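Local coordinates for 6-phosphogluconate dehydrogenase, NAD-binding (Mycolicibacterium smegmatis MC2 155, PDB 6SMT) that reduces imines to amines with S-enantioselectivity as an imine reductase, using NADPH as the likely hydride donor, at the interface of chains A and B. Coordinates in Å, arbitrary orientation; residue numbers count along the deposited sequence, not the author numbering. Chains: chain A/B, 6-phosphogluconate dehydrogenase, NAD-binding.

Contact 1: the interface of chains A and B. Residues chain A 190, 194, 204, 208; chain B 222-223, 225-226.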
loop_
_atom_site.group_PDB
_atom_site.type_symbol
_atom_site.label_atom_id
_atom_site.label_comp_id
_atom_site.label_asym_id
_atom_site.label_seq_id
_atom_site.Cartn_x
_atom_site.Cartn_y
_atom_site.Cartn_z
ATOM N N PHE A 190 -6.712 1.718 -0.008
ATOM C CA PHE A 190 -7.555 0.809 0.774
ATOM C C PHE A 190 -8.934 1.368 1.022
ATOM O O PHE A 190 -9.929 0.722 0.854
ATOM C CB PHE A 190 -6.857 0.495 2.102
ATOM C CG PHE A 190 -7.648 -0.467 2.952
ATOM C CD1 PHE A 190 -7.783 -1.776 2.610
ATOM C CD2 PHE A 190 -8.279 -0.014 4.105
ATOM C CE1 PHE A 190 -8.546 -2.668 3.372
ATOM C CE2 PHE A 190 -8.993 -0.879 4.888
ATOM C CZ PHE A 190 -9.122 -2.197 4.518
ATOM N N LEU A 194 -12.488 -0.256 -0.394
ATOM C CA LEU A 194 -13.630 -0.643 0.447
ATOM C C LEU A 194 -14.869 0.009 -0.087
ATOM O O LEU A 194 -15.926 -0.628 -0.083
ATOM C CB LEU A 194 -13.494 -0.218 1.903
ATOM C CG LEU A 194 -12.470 -0.939 2.726
ATOM C CD1 LEU A 194 -12.513 -0.489 4.191
ATOM C CD2 LEU A 194 -12.587 -2.433 2.679
ATOM N N PRO A 204 -16.737 -5.022 3.938
ATOM C CA PRO A 204 -15.317 -5.038 4.299
ATOM C C PRO A 204 -14.881 -6.318 4.940
ATOM O O PRO A 204 -13.781 -6.792 4.617
ATOM C CB PRO A 204 -15.193 -3.858 5.283
ATOM C CG PRO A 204 -16.228 -2.918 4.802
ATOM C CD PRO A 204 -17.394 -3.787 4.394
ATOM N N MET A 208 -11.617 -8.529 3.548
ATOM C CA MET A 208 -10.374 -8.377 4.319
ATOM C C MET A 208 -9.424 -9.538 4.193
ATOM O O MET A 208 -8.247 -9.298 4.050
ATOM C CB MET A 208 -10.608 -8.077 5.792
ATOM C CG MET A 208 -11.071 -6.687 5.950
ATOM S SD MET A 208 -9.895 -5.535 5.263
ATOM C CE MET A 208 -8.386 -5.908 5.902
ATOM N N PHE B 222 -5.407 -1.748 8.413
ATOM C CA PHE B 222 -6.512 -2.023 7.484
ATOM C C PHE B 222 -7.627 -2.794 8.224
ATOM O O PHE B 222 -8.797 -2.528 8.026
ATOM C CB PHE B 222 -6.025 -2.793 6.277
ATOM C CG PHE B 222 -5.107 -2.063 5.323
ATOM C CD1 PHE B 222 -4.906 -0.688 5.361
ATOM C CD2 PHE B 222 -4.600 -2.737 4.263
ATOM C CE1 PHE B 222 -4.077 -0.075 4.434
ATOM C CE2 PHE B 222 -3.796 -2.113 3.313
ATOM C CZ PHE B 222 -3.548 -0.793 3.399
ATOM N N THR B 223 -7.262 -3.758 9.056
ATOM C CA THR B 223 -8.264 -4.511 9.831
ATOM C C THR B 223 -9.077 -3.565 10.687
ATOM O O THR B 223 -10.317 -3.665 10.671
ATOM C CB THR B 223 -7.566 -5.520 10.723
ATOM O OG1 THR B 223 -6.972 -6.486 9.865
ATOM C CG2 THR B 223 -8.531 -6.152 11.714
ATOM N N VAL B 225 -9.514 -0.205 10.212
ATOM C CA VAL B 225 -10.284 0.715 9.355
ATOM C C VAL B 225 -11.508 -0.044 8.825
ATOM O O VAL B 225 -12.607 0.508 8.876
ATOM C CB VAL B 225 -9.418 1.276 8.221
ATOM C CG1 VAL B 225 -10.239 1.907 7.147
ATOM C CG2 VAL B 225 -8.317 2.178 8.749
ATOM N N ALA B 226 -11.385 -1.285 8.371
ATOM C CA ALA B 226 -12.536 -2.071 7.908
ATOM C C ALA B 226 -13.599 -2.272 8.976
ATOM O O ALA B 226 -14.759 -2.104 8.700
ATOM C CB ALA B 226 -12.068 -3.393 7.391
#
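A:Phe190 and B:Phe222 lie face to face across the interface. Their ring planes are only 3° apart and the centroids are 4.1 Å apart. The two side chains run in opposite directions, so each ring carries the CG of the other over its centre. The CZ end of A:Phe190 therefore reaches past the partner ring to its stem, 3.6 Å from CB of B:Phe222. The same end also packs against the backbone carbonyl of B:Phe222.

The rim of A:Phe190 is flanked in its own plane. CG1 of B:Val225 sits there, 3.8 Å from CE2 of A:Phe190, and the sulfur of A:Met208 from its own chain is also at the edge. A:Met208 has a chain bent at chi2 and chi3 (-58° and -51°). This fold sets SD against CB of B:Ala226 at 3.7 Å and carries the CE methyl towards CB of B:Phe222. The small B:Ala226 also receives CB of A:Pro204, 3.8 Å from its own CB.

Further out, A:Leu194 lies one helical turn after A:Phe190. Its CG backs the ring face turned away from B:Phe222, offset towards the rim, so A:Phe190 is packed on both faces. CD1 of A:Leu194 also reaches CA of B:Ala226.

The patch joins helices 171-199 and 204-231 of chain A to helix 204-231 of chain B. It supplies apolar contact between the subunits and probably helps to hold a dimer together.

Contact 2: the interface of chains A and B. Residues chain A 261-264; chain B 267-268, 271, 292.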
loop_
_atom_site.group_PDB
_atom_site.type_symbol
_atom_site.label_atom_id
_atom_site.label_comp_id
_atom_site.label_asym_id
_atom_site.label_seq_id
_atom_site.Cartn_x
_atom_site.Cartn_y
_atom_site.Cartn_z
ATOM N N ASP A 261 -15.115 8.762 -6.567
ATOM C CA ASP A 261 -14.061 9.502 -7.274
ATOM C C ASP A 261 -12.836 8.608 -7.464
ATOM O O ASP A 261 -12.534 7.799 -6.543
ATOM C CB ASP A 261 -13.680 10.739 -6.436
ATOM C CG ASP A 261 -12.657 11.597 -7.136
ATOM O OD1 ASP A 261 -13.042 12.306 -8.144
ATOM O OD2 ASP A 261 -11.451 11.506 -6.787
ATOM N N ALA A 262 -12.168 8.736 -8.591
ATOM C CA ALA A 262 -11.010 7.884 -8.901
ATOM C C ALA A 262 -9.727 8.681 -8.998
ATOM O O ALA A 262 -8.876 8.336 -9.795
ATOM C CB ALA A 262 -11.324 7.099 -10.127
ATOM N N GLY A 263 -9.558 9.760 -8.224
ATOM C CA GLY A 263 -8.376 10.601 -8.472
ATOM C C GLY A 263 -7.048 9.933 -8.262
ATOM O O GLY A 263 -6.150 10.278 -8.996
ATOM N N LEU A 264 -6.916 8.984 -7.305
ATOM C CA LEU A 264 -5.602 8.344 -7.189
ATOM C C LEU A 264 -5.311 7.468 -8.404
ATOM O O LEU A 264 -4.196 7.586 -8.989
ATOM C CB LEU A 264 -5.471 7.573 -5.859
ATOM C CG LEU A 264 -5.026 8.470 -4.664
ATOM C CD1 LEU A 264 -6.179 9.164 -4.060
ATOM C CD2 LEU A 264 -4.325 7.670 -3.583
ATOM N N ALA B 267 -4.766 14.122 -4.641
ATOM C CA ALA B 267 -6.103 13.547 -4.645
ATOM C C ALA B 267 -6.506 13.139 -3.231
ATOM O O ALA B 267 -7.597 13.460 -2.747
ATOM C CB ALA B 267 -6.233 12.391 -5.612
ATOM N N PHE B 268 -5.560 12.530 -2.494
ATOM C CA PHE B 268 -5.855 12.155 -1.108
ATOM C C PHE B 268 -6.125 13.378 -0.230
ATOM O O PHE B 268 -7.036 13.363 0.586
ATOM C CB PHE B 268 -4.686 11.301 -0.571
ATOM C CG PHE B 268 -4.954 10.688 0.781
ATOM C CD1 PHE B 268 -5.953 9.745 0.983
ATOM C CD2 PHE B 268 -4.153 11.060 1.850
ATOM C CE1 PHE B 268 -6.176 9.204 2.236
ATOM C CE2 PHE B 268 -4.368 10.480 3.083
ATOM C CZ PHE B 268 -5.349 9.574 3.275
ATOM N N TYR B 271 -9.684 14.609 -0.247
ATOM C CA TYR B 271 -10.594 13.861 0.586
ATOM C C TYR B 271 -10.404 14.244 2.060
ATOM O O TYR B 271 -11.353 14.329 2.811
ATOM C CB TYR B 271 -10.421 12.355 0.425
ATOM C CG TYR B 271 -10.409 11.859 -0.997
ATOM C CD1 TYR B 271 -11.308 12.271 -1.971
ATOM C CD2 TYR B 271 -9.469 10.946 -1.401
ATOM C CE1 TYR B 271 -11.228 11.800 -3.283
ATOM C CE2 TYR B 271 -9.403 10.428 -2.680
ATOM C CZ TYR B 271 -10.290 10.883 -3.643
ATOM O OH TYR B 271 -10.204 10.399 -4.928
ATOM N N MET B 292 -14.941 10.366 -0.689
ATOM C CA MET B 292 -14.637 9.950 -2.065
ATOM C C MET B 292 -15.945 9.834 -2.848
ATOM O O MET B 292 -15.780 9.702 -4.065
ATOM C CB MET B 292 -13.876 8.628 -2.052
ATOM C CG MET B 292 -12.503 8.758 -1.341
ATOM S SD MET B 292 -11.705 7.113 -1.317
ATOM C CE MET B 292 -10.218 7.471 -0.394
HETATM O O HOH W 1 -9.092 8.001 -5.429
#
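Hydrogen bonds between A:Asp261 and both B:Tyr271 and B:Met292 carry the polar part of this contact. The phenol OH of B:Tyr271 donates to carboxylate oxygen OD2 of A:Asp261 at 2.5 Å. It meets the anti lone pair, the one away from the other carboxylate oxygen. OD2 lies in the plane of the tyrosine ring at its edge, while the carboxylate plane is turned 72° from that ring. The backbone N of A:Asp261 donates to the carbonyl O of B:Met292 at 2.8 Å, in a nearly straight bond. One residue thus holds chain B through both its main chain and its side chain.

Within chain A, the backbone N of A:Gly263 donates to the same OD2 at 2.9 Å, from above the carboxylate plane. With CG anti to the backbone N (chi1 -177°), A:Asp261 turns its carboxylate back to the first residue of helix 263-280, where it probably acts as a cap. The two donors probably favour a charged carboxylate.

A water adds a bridge. It lies 3.0 Å from the backbone N of A:Leu264 and 2.7 Å from OH of B:Tyr271.

Apolar packing completes the patch. CD1 of A:Leu264 touches CB of B:Ala267 at 3.6 Å and CE2 of B:Tyr271 at 3.7 Å. The tyrosine ring is clamped within its own chain. The carbonyl O of B:Ala267 lies over one face and CG of B:Met292 over the other.

In the fold, the loop residue A:Asp261 and the first turn of helix 263-280 in chain A meet the first half of helix 263-280 in chain B. The end of 3-10 helix 285-292 of chain B closes the site.

The C-alpha centres of contact 1 and contact 2 are about 17 Å apart. The contacts share no residue and use different helices. Contact 1 draws on helices 171-199 and 204-231, whereas contact 2 draws on helix 263-280, the loop before it and 3-10 helix 285-292. The interface is two-fold symmetric, so each contact recurs with the chains exchanged. Together they spread the joining of the two subunits over several helices, which is consistent with an intertwined helical dimer.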